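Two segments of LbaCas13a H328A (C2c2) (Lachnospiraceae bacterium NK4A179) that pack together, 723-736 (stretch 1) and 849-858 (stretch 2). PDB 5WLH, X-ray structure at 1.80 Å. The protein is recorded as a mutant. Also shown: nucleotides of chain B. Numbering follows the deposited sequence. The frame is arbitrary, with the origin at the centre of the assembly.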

ATOM      1  N   MET A 723      18.281 -22.302 -14.569  1.00 26.80           N
ATOM      2  CA  MET A 723      17.557 -23.022 -15.607  1.00 24.17           C
ATOM      3  C   MET A 723      16.164 -23.421 -15.138  1.00 25.00           C
ATOM      4  O   MET A 723      15.187 -23.230 -15.861  1.00 27.33           O
ATOM      5  CB  MET A 723      18.341 -24.256 -16.059  1.00 28.48           C
ATOM      6  CG  MET A 723      17.485 -25.167 -16.899  1.00 28.77           C
ATOM      7  SD  MET A 723      18.466 -26.455 -17.695  1.00 37.21           S
ATOM      8  CE  MET A 723      19.255 -27.210 -16.303  1.00 29.94           C
ATOM      9  N   PHE A 724      16.046 -23.972 -13.920  1.00 25.22           N
ATOM     10  CA  PHE A 724      14.727 -24.317 -13.396  1.00 22.83           C
ATOM     11  C   PHE A 724      13.832 -23.088 -13.308  1.00 24.14           C
ATOM     12  O   PHE A 724      12.633 -23.159 -13.607  1.00 23.10           O
ATOM     13  CB  PHE A 724      14.844 -24.951 -12.011  1.00 25.26           C
ATOM     14  CG  PHE A 724      15.196 -26.413 -12.043  1.00 31.33           C
ATOM     15  CD1 PHE A 724      15.585 -27.019 -13.231  1.00 35.66           C
ATOM     16  CD2 PHE A 724      15.139 -27.174 -10.890  1.00 30.85           C
ATOM     17  CE1 PHE A 724      15.914 -28.373 -13.264  1.00 34.81           C
ATOM     18  CE2 PHE A 724      15.472 -28.523 -10.912  1.00 36.94           C
ATOM     19  CZ  PHE A 724      15.855 -29.119 -12.103  1.00 35.73           C
ATOM     20  N   LYS A 725      14.404 -21.952 -12.908  1.00 26.08           N
ATOM     21  CA  LYS A 725      13.607 -20.734 -12.806  1.00 25.84           C
ATOM     22  C   LYS A 725      13.025 -20.365 -14.165  1.00 25.31           C
ATOM     23  O   LYS A 725      11.826 -20.085 -14.289  1.00 24.38           O
ATOM     24  CB  LYS A 725      14.460 -19.589 -12.251  1.00 24.72           C
ATOM     25  CG  LYS A 725      13.631 -18.322 -11.930  1.00 24.80           C
ATOM     26  CD  LYS A 725      13.697 -17.289 -13.070  1.00 22.79           C
ATOM     27  CE  LYS A 725      15.059 -16.609 -13.129  1.00 24.32           C
ATOM     28  NZ  LYS A 725      15.123 -15.595 -14.238  1.00 22.14           N
ATOM     29  N   GLU A 726      13.864 -20.387 -15.204  1.00 22.19           N
ATOM     30  CA  GLU A 726      13.374 -20.068 -16.535  1.00 22.48           C
ATOM     31  C   GLU A 726      12.341 -21.086 -16.992  1.00 22.57           C
ATOM     32  O   GLU A 726      11.342 -20.722 -17.621  1.00 21.84           O
ATOM     33  CB  GLU A 726      14.542 -19.977 -17.512  1.00 25.26           C
ATOM     34  CG  GLU A 726      15.444 -18.783 -17.257  1.00 24.99           C
ATOM     35  CD  GLU A 726      14.749 -17.455 -17.552  1.00 30.78           C
ATOM     36  OE1 GLU A 726      14.721 -16.593 -16.655  1.00 31.04           O
ATOM     37  OE2 GLU A 726      14.248 -17.267 -18.682  1.00 27.83           O
ATOM     38  N   ILE A 727      12.544 -22.362 -16.661  1.00 22.87           N
ATOM     39  CA  ILE A 727      11.558 -23.375 -17.036  1.00 21.81           C
ATOM     40  C   ILE A 727      10.249 -23.149 -16.303  1.00 23.62           C
ATOM     41  O   ILE A 727       9.162 -23.282 -16.883  1.00 25.74           O
ATOM     42  CB  ILE A 727      12.100 -24.783 -16.751  1.00 25.12           C
ATOM     43  CG1 ILE A 727      13.314 -25.063 -17.642  1.00 23.83           C
ATOM     44  CG2 ILE A 727      10.978 -25.801 -16.919  1.00 24.59           C
ATOM     45  CD1 ILE A 727      13.984 -26.389 -17.327  1.00 25.42           C
ATOM     46  N   TYR A 728      10.335 -22.817 -15.015  1.00 19.97           N
ATOM     47  CA  TYR A 728       9.147 -22.611 -14.199  1.00 21.50           C
ATOM     48  C   TYR A 728       8.229 -21.597 -14.858  1.00 20.89           C
ATOM     49  O   TYR A 728       7.043 -21.858 -15.081  1.00 23.98           O
ATOM     50  CB  TYR A 728       9.575 -22.141 -12.803  1.00 23.35           C
ATOM     51  CG  TYR A 728       8.455 -21.941 -11.810  1.00 25.22           C
ATOM     52  CD1 TYR A 728       7.904 -23.013 -11.136  1.00 24.85           C
ATOM     53  CD2 TYR A 728       7.956 -20.668 -11.540  1.00 23.14           C
ATOM     54  CE1 TYR A 728       6.888 -22.839 -10.226  1.00 25.38           C
ATOM     55  CE2 TYR A 728       6.940 -20.488 -10.625  1.00 23.62           C
ATOM     56  CZ  TYR A 728       6.415 -21.560  -9.972  1.00 26.03           C
ATOM     57  OH  TYR A 728       5.412 -21.374  -9.069  1.00 28.64           O
ATOM     58  N   TYR A 729       8.784 -20.456 -15.241  1.00 21.01           N
ATOM     59  CA  TYR A 729       7.926 -19.390 -15.738  1.00 21.25           C
ATOM     60  C   TYR A 729       7.543 -19.600 -17.198  1.00 27.28           C
ATOM     61  O   TYR A 729       6.397 -19.341 -17.578  1.00 27.61           O
ATOM     62  CB  TYR A 729       8.610 -18.034 -15.552  1.00 25.08           C
ATOM     63  CG  TYR A 729       8.727 -17.645 -14.094  1.00 23.35           C
ATOM     64  CD1 TYR A 729       7.584 -17.399 -13.332  1.00 22.05           C
ATOM     65  CD2 TYR A 729       9.967 -17.526 -13.488  1.00 22.87           C
ATOM     66  CE1 TYR A 729       7.677 -17.051 -11.991  1.00 20.32           C
ATOM     67  CE2 TYR A 729      10.072 -17.173 -12.165  1.00 22.53           C
ATOM     68  CZ  TYR A 729       8.920 -16.933 -11.424  1.00 24.42           C
ATOM     69  OH  TYR A 729       9.031 -16.594 -10.099  1.00 23.94           O
ATOM     70  N   ASN A 730       8.470 -20.093 -18.021  1.00 25.21           N
ATOM     71  CA  ASN A 730       8.291 -20.035 -19.464  1.00 23.46           C
ATOM     72  C   ASN A 730       7.780 -21.331 -20.088  1.00 29.64           C
ATOM     73  O   ASN A 730       7.425 -21.330 -21.278  1.00 27.66           O
ATOM     74  CB  ASN A 730       9.610 -19.623 -20.118  1.00 22.79           C
ATOM     75  CG  ASN A 730      10.022 -18.214 -19.730  1.00 31.83           C
ATOM     76  OD1 ASN A 730       9.480 -17.249 -20.243  1.00 36.47           O
ATOM     77  ND2 ASN A 730      10.982 -18.096 -18.818  1.00 33.17           N
ATOM     78  N   ALA A 731       7.700 -22.416 -19.327  1.00 27.94           N
ATOM     79  CA  ALA A 731       7.193 -23.674 -19.855  1.00 30.30           C
ATOM     80  C   ALA A 731       6.247 -24.355 -18.876  1.00 29.78           C
ATOM     81  O   ALA A 731       5.179 -24.841 -19.262  1.00 29.84           O
ATOM     82  CB  ALA A 731       8.366 -24.610 -20.181  1.00 27.84           C
ATOM     83  N   PHE A 732       6.632 -24.385 -17.601  1.00 29.44           N
ATOM     84  CA  PHE A 732       5.929 -25.204 -16.622  1.00 25.15           C
ATOM     85  C   PHE A 732       4.534 -24.667 -16.331  1.00 26.26           C
ATOM     86  O   PHE A 732       3.548 -25.409 -16.384  1.00 28.24           O
ATOM     87  CB  PHE A 732       6.772 -25.283 -15.346  1.00 27.39           C
ATOM     88  CG  PHE A 732       6.030 -25.765 -14.134  1.00 29.70           C
ATOM     89  CD1 PHE A 732       5.671 -27.101 -13.996  1.00 25.48           C
ATOM     90  CD2 PHE A 732       5.723 -24.885 -13.107  1.00 25.73           C
ATOM     91  CE1 PHE A 732       5.008 -27.540 -12.869  1.00 25.99           C
ATOM     92  CE2 PHE A 732       5.062 -25.326 -11.977  1.00 24.06           C
ATOM     93  CZ  PHE A 732       4.705 -26.652 -11.857  1.00 26.14           C
ATOM     94  N   LEU A 733       4.425 -23.377 -16.009  1.00 24.28           N
ATOM     95  CA  LEU A 733       3.164 -22.888 -15.463  1.00 22.51           C
ATOM     96  C   LEU A 733       2.015 -22.963 -16.466  1.00 26.24           C
ATOM     97  O   LEU A 733       0.865 -23.138 -16.060  1.00 27.63           O
ATOM     98  CB  LEU A 733       3.334 -21.450 -14.950  1.00 25.69           C
ATOM     99  CG  LEU A 733       4.136 -21.263 -13.663  1.00 27.41           C
ATOM    100  CD1 LEU A 733       4.359 -19.767 -13.413  1.00 29.74           C
ATOM    101  CD2 LEU A 733       3.446 -21.922 -12.477  1.00 28.26           C
ATOM    102  N   ASN A 734       2.291 -22.853 -17.770  1.00 27.65           N
ATOM    103  CA  ASN A 734       1.244 -22.889 -18.785  1.00 29.90           C
ATOM    104  C   ASN A 734       1.058 -24.260 -19.418  1.00 35.06           C
ATOM    105  O   ASN A 734       0.251 -24.393 -20.344  1.00 36.31           O
ATOM    106  CB  ASN A 734       1.541 -21.870 -19.887  1.00 33.14           C
ATOM    107  CG  ASN A 734       1.705 -20.474 -19.346  1.00 41.65           C
ATOM    108  OD1 ASN A 734       1.039 -20.087 -18.385  1.00 44.73           O
ATOM    109  ND2 ASN A 734       2.611 -19.714 -19.941  1.00 44.41           N
ATOM    110  N   ASP A 735       1.774 -25.273 -18.951  1.00 33.66           N
ATOM    111  CA  ASP A 735       1.695 -26.580 -19.585  1.00 32.37           C
ATOM    112  C   ASP A 735       0.375 -27.262 -19.238  1.00 34.23           C
ATOM    113  O   ASP A 735      -0.014 -27.338 -18.066  1.00 33.23           O
ATOM    114  CB  ASP A 735       2.880 -27.437 -19.161  1.00 31.51           C
ATOM    115  CG  ASP A 735       2.871 -28.801 -19.827  1.00 35.45           C
ATOM    116  OD1 ASP A 735       3.402 -28.911 -20.948  1.00 36.62           O
ATOM    117  OD2 ASP A 735       2.321 -29.743 -19.229  1.00 36.95           O
ATOM    118  N   LYS A 736      -0.316 -27.753 -20.270  1.00 34.56           N
ATOM    119  CA  LYS A 736      -1.640 -28.342 -20.083  1.00 39.79           C
ATOM    120  C   LYS A 736      -1.585 -29.573 -19.189  1.00 38.16           C
ATOM    121  O   LYS A 736      -2.437 -29.751 -18.310  1.00 38.29           O
ATOM    122  CB  LYS A 736      -2.243 -28.699 -21.442  1.00 49.42           C
ATOM    123  CG  LYS A 736      -3.606 -29.385 -21.365  1.00 55.64           C
ATOM    124  CD  LYS A 736      -3.527 -30.839 -21.809  1.00 57.82           C
ATOM    125  CE  LYS A 736      -4.570 -31.685 -21.092  1.00 61.12           C
ATOM    126  NZ  LYS A 736      -4.107 -33.088 -20.893  1.00 62.54           N
ATOM    127  N   ASN A 849       2.414 -28.589  -3.755  1.00 32.35           N
ATOM    128  CA  ASN A 849       1.859 -29.191  -4.958  1.00 32.50           C
ATOM    129  C   ASN A 849       2.541 -28.660  -6.210  1.00 35.21           C
ATOM    130  O   ASN A 849       2.750 -29.410  -7.170  1.00 32.61           O
ATOM    131  CB  ASN A 849       0.358 -28.956  -5.025  1.00 30.86           C
ATOM    132  CG  ASN A 849      -0.418 -29.935  -4.166  1.00 41.27           C
ATOM    133  OD1 ASN A 849      -0.776 -31.018  -4.619  1.00 47.18           O
ATOM    134  ND2 ASN A 849      -0.693 -29.553  -2.926  1.00 44.82           N
ATOM    135  N   LEU A 850       2.897 -27.368  -6.217  1.00 32.07           N
ATOM    136  CA  LEU A 850       3.663 -26.822  -7.333  1.00 33.36           C
ATOM    137  C   LEU A 850       5.048 -27.453  -7.416  1.00 32.73           C
ATOM    138  O   LEU A 850       5.520 -27.784  -8.509  1.00 30.13           O
ATOM    139  CB  LEU A 850       3.778 -25.300  -7.200  1.00 33.50           C
ATOM    140  CG  LEU A 850       2.562 -24.471  -7.632  1.00 35.53           C
ATOM    141  CD1 LEU A 850       2.763 -22.998  -7.276  1.00 30.00           C
ATOM    142  CD2 LEU A 850       2.282 -24.615  -9.111  1.00 35.94           C
ATOM    143  N   ARG A 851       5.717 -27.615  -6.269  1.00 28.69           N
ATOM    144  CA  ARG A 851       7.076 -28.144  -6.252  1.00 32.88           C
ATOM    145  C   ARG A 851       7.114 -29.562  -6.796  1.00 33.99           C
ATOM    146  O   ARG A 851       7.989 -29.906  -7.602  1.00 34.29           O
ATOM    147  CB  ARG A 851       7.616 -28.092  -4.824  1.00 36.49           C
ATOM    148  CG  ARG A 851       9.069 -28.469  -4.650  1.00 41.18           C
ATOM    149  CD  ARG A 851       9.381 -28.623  -3.159  1.00 47.86           C
ATOM    150  NE  ARG A 851       9.281 -27.346  -2.452  1.00 52.11           N
ATOM    151  CZ  ARG A 851       8.401 -27.078  -1.491  1.00 53.44           C
ATOM    152  NH1 ARG A 851       7.540 -28.004  -1.098  1.00 53.66           N
ATOM    153  NH2 ARG A 851       8.387 -25.878  -0.921  1.00 53.61           N
ATOM    154  N   LYS A 852       6.141 -30.384  -6.408  1.00 32.89           N
ATOM    155  CA  LYS A 852       6.101 -31.756  -6.896  1.00 36.55           C
ATOM    156  C   LYS A 852       5.671 -31.815  -8.359  1.00 36.22           C
ATOM    157  O   LYS A 852       6.249 -32.576  -9.144  1.00 35.77           O
ATOM    158  CB  LYS A 852       5.188 -32.595  -6.000  1.00 41.08           C
ATOM    159  CG  LYS A 852       5.691 -32.706  -4.557  1.00 42.08           C
ATOM    160  CD  LYS A 852       7.229 -32.777  -4.479  1.00 43.78           C
ATOM    161  CE  LYS A 852       7.740 -32.530  -3.058  1.00 36.59           C
ATOM    162  NZ  LYS A 852       9.151 -32.096  -2.984  1.00 31.14           N
ATOM    163  N   ALA A 853       4.688 -30.991  -8.761  1.00 24.95           N
ATOM    164  CA  ALA A 853       4.322 -30.939 -10.170  1.00 29.68           C
ATOM    165  C   ALA A 853       5.508 -30.529 -11.036  1.00 31.29           C
ATOM    166  O   ALA A 853       5.676 -31.041 -12.152  1.00 28.10           O
ATOM    167  CB  ALA A 853       3.144 -29.978 -10.378  1.00 30.54           C
ATOM    168  N   PHE A 854       6.338 -29.599 -10.546  1.00 30.97           N
ATOM    169  CA  PHE A 854       7.486 -29.149 -11.331  1.00 27.60           C
ATOM    170  C   PHE A 854       8.515 -30.263 -11.482  1.00 28.11           C
ATOM    171  O   PHE A 854       9.054 -30.483 -12.571  1.00 29.22           O
ATOM    172  CB  PHE A 854       8.132 -27.921 -10.687  1.00 25.73           C
ATOM    173  CG  PHE A 854       9.280 -27.358 -11.473  1.00 25.31           C
ATOM    174  CD1 PHE A 854       9.060 -26.418 -12.474  1.00 23.49           C
ATOM    175  CD2 PHE A 854      10.587 -27.771 -11.221  1.00 27.67           C
ATOM    176  CE1 PHE A 854      10.116 -25.898 -13.199  1.00 22.74           C
ATOM    177  CE2 PHE A 854      11.660 -27.251 -11.933  1.00 28.68           C
ATOM    178  CZ  PHE A 854      11.420 -26.298 -12.933  1.00 26.49           C
ATOM    179  N   LEU A 855       8.818 -30.957 -10.390  1.00 32.55           N
ATOM    180  CA  LEU A 855       9.788 -32.043 -10.475  1.00 34.54           C
ATOM    181  C   LEU A 855       9.332 -33.096 -11.472  1.00 35.71           C
ATOM    182  O   LEU A 855      10.138 -33.592 -12.268  1.00 42.28           O
ATOM    183  CB  LEU A 855      10.019 -32.654  -9.093  1.00 36.32           C
ATOM    184  CG  LEU A 855      10.641 -31.688  -8.076  1.00 37.90           C
ATOM    185  CD1 LEU A 855      10.558 -32.232  -6.658  1.00 38.76           C
ATOM    186  CD2 LEU A 855      12.076 -31.335  -8.437  1.00 36.86           C
ATOM    187  N   GLU A 856       8.038 -33.426 -11.467  1.00 33.18           N
ATOM    188  CA  GLU A 856       7.526 -34.405 -12.421  1.00 37.91           C
ATOM    189  C   GLU A 856       7.586 -33.869 -13.848  1.00 37.82           C
ATOM    190  O   GLU A 856       7.895 -34.617 -14.786  1.00 32.58           O
ATOM    191  CB  GLU A 856       6.099 -34.811 -12.042  1.00 45.34           C
ATOM    192  CG  GLU A 856       5.396 -35.671 -13.079  1.00 59.15           C
ATOM    193  CD  GLU A 856       4.062 -36.209 -12.595  1.00 71.16           C
ATOM    194  OE1 GLU A 856       3.987 -37.423 -12.303  1.00 75.17           O
ATOM    195  OE2 GLU A 856       3.092 -35.423 -12.508  1.00 75.83           O
ATOM    196  N   PHE A 857       7.298 -32.572 -14.027  1.00 30.92           N
ATOM    197  CA  PHE A 857       7.415 -31.933 -15.335  1.00 30.60           C
ATOM    198  C   PHE A 857       8.832 -32.048 -15.884  1.00 29.83           C
ATOM    199  O   PHE A 857       9.029 -32.303 -17.082  1.00 33.51           O
ATOM    200  CB  PHE A 857       7.008 -30.456 -15.210  1.00 26.54           C
ATOM    201  CG  PHE A 857       7.136 -29.666 -16.483  1.00 27.81           C
ATOM    202  CD1 PHE A 857       6.222 -29.831 -17.515  1.00 30.94           C
ATOM    203  CD2 PHE A 857       8.147 -28.730 -16.636  1.00 30.79           C
ATOM    204  CE1 PHE A 857       6.320 -29.093 -18.668  1.00 28.47           C
ATOM    205  CE2 PHE A 857       8.250 -27.986 -17.800  1.00 28.18           C
ATOM    206  CZ  PHE A 857       7.332 -28.175 -18.820  1.00 25.37           C
ATOM    207  N   ILE A 858       9.828 -31.820 -15.029  1.00 27.44           N
ATOM    208  CA  ILE A 858      11.225 -31.940 -15.440  1.00 28.34           C
ATOM    209  C   ILE A 858      11.521 -33.373 -15.879  1.00 30.09           C
ATOM    210  O   ILE A 858      12.077 -33.613 -16.959  1.00 31.61           O
ATOM    211  CB  ILE A 858      12.150 -31.496 -14.291  1.00 31.79           C
ATOM    212  CG1 ILE A 858      11.979 -29.997 -14.019  1.00 30.76           C
ATOM    213  CG2 ILE A 858      13.599 -31.817 -14.604  1.00 33.53           C
ATOM    214  CD1 ILE A 858      12.507 -29.116 -15.119  1.00 31.30           C
TER
ATOM    215  P     A B  34       7.338 -13.551 -10.121  1.00 23.99           P
ATOM    216  OP1   A B  34       6.997 -13.198 -11.529  1.00 22.89           O
ATOM    217  OP2   A B  34       7.048 -14.930  -9.584  1.00 22.85           O
ATOM    218  O5'   A B  34       8.837 -13.228  -9.732  1.00 23.50           O
ATOM    219  C5'   A B  34       9.506 -12.090 -10.259  1.00 27.32           C
ATOM    220  C4'   A B  34      11.006 -12.274 -10.264  1.00 25.86           C
ATOM    221  O4'   A B  34      11.536 -12.124  -8.914  1.00 27.28           O
ATOM    222  C3'   A B  34      11.494 -13.639 -10.779  1.00 23.59           C
ATOM    223  O3'   A B  34      12.639 -13.458 -11.600  1.00 24.00           O
ATOM    224  C2'   A B  34      11.921 -14.357  -9.497  1.00 25.45           C
ATOM    225  O2'   A B  34      12.926 -15.333  -9.672  1.00 26.17           O
ATOM    226  C1'   A B  34      12.419 -13.192  -8.645  1.00 30.01           C
ATOM    227  N9    A B  34      12.457 -13.491  -7.208  1.00 34.28           N
ATOM    228  C8    A B  34      11.461 -13.794  -6.318  1.00 36.00           C
ATOM    229  N7    A B  34      11.904 -14.053  -5.107  1.00 37.55           N
ATOM    230  C5    A B  34      13.281 -13.933  -5.209  1.00 38.71           C
ATOM    231  C6    A B  34      14.335 -14.083  -4.290  1.00 41.85           C
ATOM    232  N6    A B  34      14.178 -14.412  -3.004  1.00 47.47           N
ATOM    233  N1    A B  34      15.596 -13.885  -4.736  1.00 41.50           N
ATOM    234  C2    A B  34      15.779 -13.561  -6.025  1.00 43.47           C
ATOM    235  N3    A B  34      14.867 -13.392  -6.981  1.00 37.45           N
ATOM    236  C4    A B  34      13.629 -13.588  -6.500  1.00 35.68           C
ATOM    237  P     U B  35      12.509 -12.848 -13.081  1.00 26.88           P
ATOM    238  OP1   U B  35      11.157 -12.285 -13.292  1.00 27.89           O
ATOM    239  OP2   U B  35      12.908 -13.866 -14.084  1.00 29.32           O
ATOM    240  O5'   U B  35      13.603 -11.706 -13.045  1.00 23.09           O
ATOM    241  C5'   U B  35      14.094 -11.115 -14.228  1.00 22.91           C
ATOM    242  C4'   U B  35      15.195 -10.157 -13.881  1.00 24.40           C
ATOM    243  O4'   U B  35      14.669  -9.095 -13.052  1.00 25.77           O
ATOM    244  C3'   U B  35      16.306 -10.758 -13.042  1.00 23.58           C
ATOM    245  O3'   U B  35      17.225 -11.453 -13.852  1.00 26.39           O
ATOM    246  C2'   U B  35      16.899  -9.544 -12.342  1.00 24.15           C
ATOM    247  O2'   U B  35      17.827  -8.883 -13.183  1.00 26.17           O
ATOM    248  C1'   U B  35      15.660  -8.649 -12.156  1.00 25.19           C
ATOM    249  N1    U B  35      15.130  -8.748 -10.779  1.00 24.76           N
ATOM    250  C2    U B  35      15.748  -7.953  -9.841  1.00 27.72           C
ATOM    251  O2    U B  35      16.650  -7.184 -10.114  1.00 28.28           O
ATOM    252  N3    U B  35      15.256  -8.074  -8.575  1.00 28.35           N
ATOM    253  C4    U B  35      14.247  -8.914  -8.154  1.00 29.69           C
ATOM    254  O4    U B  35      13.946  -8.907  -6.960  1.00 26.59           O
ATOM    255  C5    U B  35      13.661  -9.717  -9.179  1.00 25.20           C
ATOM    256  C6    U B  35      14.110  -9.610 -10.436  1.00 23.61           C
ATOM    257  P     A B  36      17.657 -12.945 -13.481  1.00 27.22           P
ATOM    258  OP1   A B  36      18.529 -13.368 -14.601  1.00 29.51           O
ATOM    259  OP2   A B  36      16.488 -13.758 -13.086  1.00 30.02           O
ATOM    260  O5'   A B  36      18.523 -12.743 -12.174  1.00 30.66           O
ATOM    261  C5'   A B  36      19.184 -13.844 -11.576  1.00 33.38           C
ATOM    262  C4'   A B  36      20.601 -13.487 -11.218  1.00 32.28           C
ATOM    263  O4'   A B  36      21.344 -13.136 -12.415  1.00 34.17           O
ATOM    264  C3'   A B  36      20.759 -12.309 -10.280  1.00 36.36           C
ATOM    265  O3'   A B  36      22.000 -12.525  -9.610  1.00 41.75           O
ATOM    266  C2'   A B  36      20.899 -11.142 -11.262  1.00 34.23           C
ATOM    267  O2'   A B  36      21.469  -9.974 -10.721  1.00 34.76           O
ATOM    268  C1'   A B  36      21.783 -11.784 -12.328  1.00 33.07           C
ATOM    269  N9    A B  36      21.685 -11.243 -13.679  1.00 33.56           N
ATOM    270  C8    A B  36      20.582 -10.833 -14.388  1.00 29.14           C
ATOM    271  N7    A B  36      20.864 -10.485 -15.622  1.00 33.32           N
ATOM    272  C5    A B  36      22.233 -10.712 -15.737  1.00 39.16           C
ATOM    273  C6    A B  36      23.147 -10.548 -16.797  1.00 39.93           C
ATOM    274  N6    A B  36      22.800 -10.088 -18.005  1.00 39.89           N
ATOM    275  N1    A B  36      24.443 -10.871 -16.570  1.00 40.02           N
ATOM    276  C2    A B  36      24.794 -11.332 -15.366  1.00 39.64           C
ATOM    277  N3    A B  36      24.024 -11.532 -14.298  1.00 42.65           N
ATOM    278  C4    A B  36      22.744 -11.196 -14.554  1.00 37.40           C

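Two helices cross almost at right angles. Their axes run at 95° and come within 11.3 Å of each other. The first helix enters the stretch from earlier in the chain and has a wider pi-type turn at 728-732; the second stretch is helical throughout. Backbone hydrogen bonds run within each helix, and no hydrogen bond or salt bridge joins the two. The contact is mainly apolar and buries 618 Å² in total.

Phe732, Phe854 and Phe857 give up the most surface to the other stretch. Phe854 presents its ring edge to the faces of both Phe724 and Phe732. The Phe724 and Phe854 ring centroids are 5.3 Å apart, planes at 67°; those of Phe732 and Phe854 are 5.1 Å apart, planes at 77°. Such geometry sets weakly positive ring hydrogens against the pi cloud. Phe732 in turn points its edge at the face of Phe857 in an offset arrangement. Two CH-pi contacts add to this: Phe854 CB lies over the Phe732 ring, and Phe732 CA over the Phe857 ring.

The side chains also interlock. Phe732 sits as a knob among Leu850, Ala853, Phe854 and Phe857. Phe854 returns the fit, sitting among Phe724, Ile727, Tyr728 and Phe732.

Aliphatic groups fill the space around the rings. Ile727 CG2 lies 3.6 Å from Phe857 CE2, and Ile727 CD1 lies 3.8 Å from Ile858 CD1. Ala731 CB meets Phe857 CZ at 4.0 Å. These contacts are van der Waals packing, and they shield apolar surface from water.

Lys725, Glu726 and Tyr729 make no contact with the second stretch; their CA-to-CB bonds point away from it. Lys725 NZ forms a salt bridge with Glu726 OE1 at 2.6 Å and donates hydrogen bonds to OP2 of U35 and of A36. Tyr729 OH donates to A34 OP2 at 2.6 Å. The first helix thus contacts both the second helix and the RNA backbone.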